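Local coordinates for aldehyde dehydrogenase family protein (Pseudomonas syringae pv. tomato, PDB 5IUV) that probably oxidises indole-3-acetaldehyde to the auxin indole-3-acetic acid, using NAD+ as the electron acceptor, at residues T386-V391 and M395-E400. Sequence-based numbering, arbitrary orientation.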
ATOM      1  N   THR A 386      13.433  35.302  24.472  1.00 21.80           N
ATOM      2  CA  THR A 386      13.525  36.658  23.932  1.00 22.35           C
ATOM      3  C   THR A 386      12.594  36.854  22.739  1.00 23.04           C
ATOM      4  O   THR A 386      12.421  35.946  21.927  1.00 20.98           O
ATOM      5  CB  THR A 386      14.986  36.963  23.521  1.00 22.76           C
ATOM      6  OG1 THR A 386      15.831  36.871  24.677  1.00 23.39           O
ATOM      7  CG2 THR A 386      15.125  38.349  22.901  1.00 23.40           C
ATOM      8  N   ILE A 387      11.973  38.027  22.651  1.00 22.33           N
ATOM      9  CA  ILE A 387      11.097  38.344  21.528  1.00 23.69           C
ATOM     10  C   ILE A 387      11.477  39.663  20.875  1.00 23.37           C
ATOM     11  O   ILE A 387      11.694  40.668  21.558  1.00 25.43           O
ATOM     12  CB  ILE A 387       9.605  38.435  21.949  1.00 21.90           C
ATOM     13  CG1 ILE A 387       9.144  37.149  22.638  1.00 21.30           C
ATOM     14  CG2 ILE A 387       8.724  38.711  20.736  1.00 21.55           C
ATOM     15  CD1 ILE A 387       7.705  37.207  23.137  1.00 22.79           C
ATOM     16  N   PHE A 388      11.556  39.651  19.549  1.00 22.28           N
ATOM     17  CA  PHE A 388      11.680  40.875  18.770  1.00 22.92           C
ATOM     18  C   PHE A 388      10.420  41.124  17.951  1.00 22.79           C
ATOM     19  O   PHE A 388       9.948  40.242  17.227  1.00 22.60           O
ATOM     20  CB  PHE A 388      12.895  40.812  17.847  1.00 24.30           C
ATOM     21  CG  PHE A 388      14.200  41.028  18.552  1.00 23.56           C
ATOM     22  CD1 PHE A 388      14.669  42.310  18.791  1.00 27.02           C
ATOM     23  CD2 PHE A 388      14.965  39.947  18.966  1.00 23.14           C
ATOM     24  CE1 PHE A 388      15.876  42.513  19.437  1.00 25.35           C
ATOM     25  CE2 PHE A 388      16.171  40.142  19.606  1.00 23.80           C
ATOM     26  CZ  PHE A 388      16.626  41.427  19.844  1.00 24.91           C
ATOM     27  N   ASP A 389       9.874  42.327  18.083  1.00 24.97           N
ATOM     28  CA  ASP A 389       8.716  42.746  17.308  1.00 27.67           C
ATOM     29  C   ASP A 389       9.190  43.597  16.135  1.00 28.19           C
ATOM     30  O   ASP A 389      10.353  44.000  16.093  1.00 24.37           O
ATOM     31  CB  ASP A 389       7.733  43.524  18.191  1.00 31.88           C
ATOM     32  CG  ASP A 389       6.404  43.778  17.503  1.00 36.30           C
ATOM     33  OD1 ASP A 389       6.097  43.060  16.528  1.00 38.42           O
ATOM     34  OD2 ASP A 389       5.666  44.688  17.940  1.00 35.87           O
ATOM     35  N   GLY A 390       8.295  43.867  15.188  1.00 23.78           N
ATOM     36  CA  GLY A 390       8.613  44.721  14.056  1.00 24.30           C
ATOM     37  C   GLY A 390       9.710  44.146  13.181  1.00 26.06           C
ATOM     38  O   GLY A 390      10.543  44.877  12.650  1.00 25.55           O
ATOM     39  N   VAL A 391       9.712  42.826  13.037  1.00 22.79           N
ATOM     40  CA  VAL A 391      10.716  42.152  12.229  1.00 22.33           C
ATOM     41  C   VAL A 391      10.260  42.065  10.774  1.00 24.13           C
ATOM     42  O   VAL A 391       9.102  41.747  10.489  1.00 21.57           O
ATOM     43  CB  VAL A 391      11.016  40.737  12.778  1.00 22.35           C
ATOM     44  CG1 VAL A 391      11.899  39.946  11.813  1.00 21.21           C
ATOM     45  CG2 VAL A 391      11.662  40.829  14.155  1.00 21.86           C
ATOM     46  N   MET A 395      15.556  40.531   7.514  1.00 23.71           N
ATOM     47  CA  MET A 395      16.488  40.713   8.626  1.00 24.15           C
ATOM     48  C   MET A 395      17.204  39.402   8.948  1.00 22.62           C
ATOM     49  O   MET A 395      16.651  38.324   8.743  1.00 20.89           O
ATOM     50  CB  MET A 395      15.756  41.226   9.866  1.00 25.39           C
ATOM     51  CG  MET A 395      15.227  42.655   9.759  1.00 26.24           C
ATOM     52  SD  MET A 395      14.302  43.092  11.246  1.00 23.73           S
ATOM     53  CE  MET A 395      13.832  44.788  10.900  1.00 27.01           C
ATOM     54  N   ARG A 396      18.429  39.500   9.453  1.00 23.02           N
ATOM     55  CA  ARG A 396      19.215  38.310   9.767  1.00 23.79           C
ATOM     56  C   ARG A 396      18.499  37.387  10.752  1.00 24.23           C
ATOM     57  O   ARG A 396      18.543  36.167  10.605  1.00 24.46           O
ATOM     58  CB  ARG A 396      20.590  38.704  10.318  1.00 27.01           C
ATOM     59  CG  ARG A 396      21.490  39.364   9.287  1.00 31.16           C
ATOM     60  CD  ARG A 396      22.945  39.384   9.740  1.00 36.03           C
ATOM     61  NE  ARG A 396      23.139  40.214  10.924  1.00 42.40           N
ATOM     62  CZ  ARG A 396      23.329  41.530  10.893  1.00 48.87           C
ATOM     63  NH1 ARG A 396      23.344  42.171   9.732  1.00 52.58           N
ATOM     64  NH2 ARG A 396      23.502  42.209  12.020  1.00 48.81           N
ATOM     65  N   ILE A 397      17.815  37.959  11.740  1.00 22.67           N
ATOM     66  CA  ILE A 397      17.152  37.128  12.735  1.00 22.51           C
ATOM     67  C   ILE A 397      15.907  36.458  12.159  1.00 22.62           C
ATOM     68  O   ILE A 397      15.347  35.551  12.775  1.00 23.56           O
ATOM     69  CB  ILE A 397      16.770  37.920  14.000  1.00 23.23           C
ATOM     70  CG1 ILE A 397      15.867  39.100  13.653  1.00 25.08           C
ATOM     71  CG2 ILE A 397      18.023  38.383  14.736  1.00 22.65           C
ATOM     72  CD1 ILE A 397      15.128  39.665  14.847  1.00 24.90           C
ATOM     73  N   ALA A 398      15.481  36.900  10.979  1.00 19.87           N
ATOM     74  CA  ALA A 398      14.359  36.265  10.289  1.00 20.82           C
ATOM     75  C   ALA A 398      14.850  35.193   9.319  1.00 21.38           C
ATOM     76  O   ALA A 398      14.180  34.180   9.114  1.00 22.19           O
ATOM     77  CB  ALA A 398      13.524  37.306   9.548  1.00 19.43           C
ATOM     78  N   GLN A 399      16.020  35.414   8.726  1.00 21.57           N
ATOM     79  CA  GLN A 399      16.555  34.490   7.723  1.00 22.10           C
ATOM     80  C   GLN A 399      17.393  33.359   8.317  1.00 24.14           C
ATOM     81  O   GLN A 399      17.314  32.218   7.863  1.00 17.88           O
ATOM     82  CB  GLN A 399      17.391  35.260   6.698  1.00 19.31           C
ATOM     83  CG  GLN A 399      16.557  36.027   5.683  1.00 24.10           C
ATOM     84  CD  GLN A 399      15.739  35.102   4.804  1.00 25.25           C
ATOM     85  OE1 GLN A 399      16.258  34.121   4.264  1.00 25.60           O
ATOM     86  NE2 GLN A 399      14.447  35.396   4.667  1.00 23.40           N
ATOM     87  N   GLU A 400      18.188  33.669   9.335  1.00 18.93           N
ATOM     88  CA  GLU A 400      19.144  32.695   9.854  1.00 18.89           C
ATOM     89  C   GLU A 400      18.657  31.944  11.092  1.00 25.63           C
ATOM     90  O   GLU A 400      17.991  32.514  11.963  1.00 18.61           O
ATOM     91  CB  GLU A 400      20.471  33.396  10.153  1.00 19.76           C
ATOM     92  CG  GLU A 400      21.036  34.098   8.933  1.00 20.24           C
ATOM     93  CD  GLU A 400      22.280  34.903   9.235  1.00 25.73           C
ATOM     94  OE1 GLU A 400      22.952  34.619  10.250  1.00 25.90           O
ATOM     95  OE2 GLU A 400      22.582  35.822   8.449  1.00 26.70           O
TER
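Val391 packs against Met395, Ile397 and Ala398 across a beta-alpha-beta crossover of the aldehyde dehydrogenase fold. Strand 382-389 leads into the short helix 396-399, and strand 406-412 follows, parallel to the first. The two methyls of Val391 divide the work. CG2 lies 3.7 Å from Ile397 CD1, while CG1 meets Ala398 CB at 3.8 Å. Met395 SD and CE lie against the Gly390-Val391 backbone. The side chain runs extended beyond CG (chi2 177°), which lays SD 3.8 Å from Val391 CA and brings CE to 3.7 Å from Gly390 O. The contact is almost wholly apolar.

Ile397 also reaches back to the strand. Its CG1 sits between the backbone N and the carbonyl carbon (chi1 58°), and CD1 has Val391 CG2 and Phe388 CB both on one side. CD1 lies 3.9 Å from Phe388 CB, at the root of the ring, and approaches the ring obliquely. The two side chains cross at about a right angle.

Further out, the Phe388 side chain packs on Ile357 of helix 347-362, and its ring meets His361 edge-to-face. Asp389 OD2 forms salt bridges with Lys315 and Arg366. Lys271 NZ donates to Ile397 O and Glu400 O, tying down the far end of the helix just before Glu401, which binds NAD+. At the near end, Met395 O takes two backbone bonds, from Ala398 N at 2.9 Å and from Gln399 N at 3.0 Å.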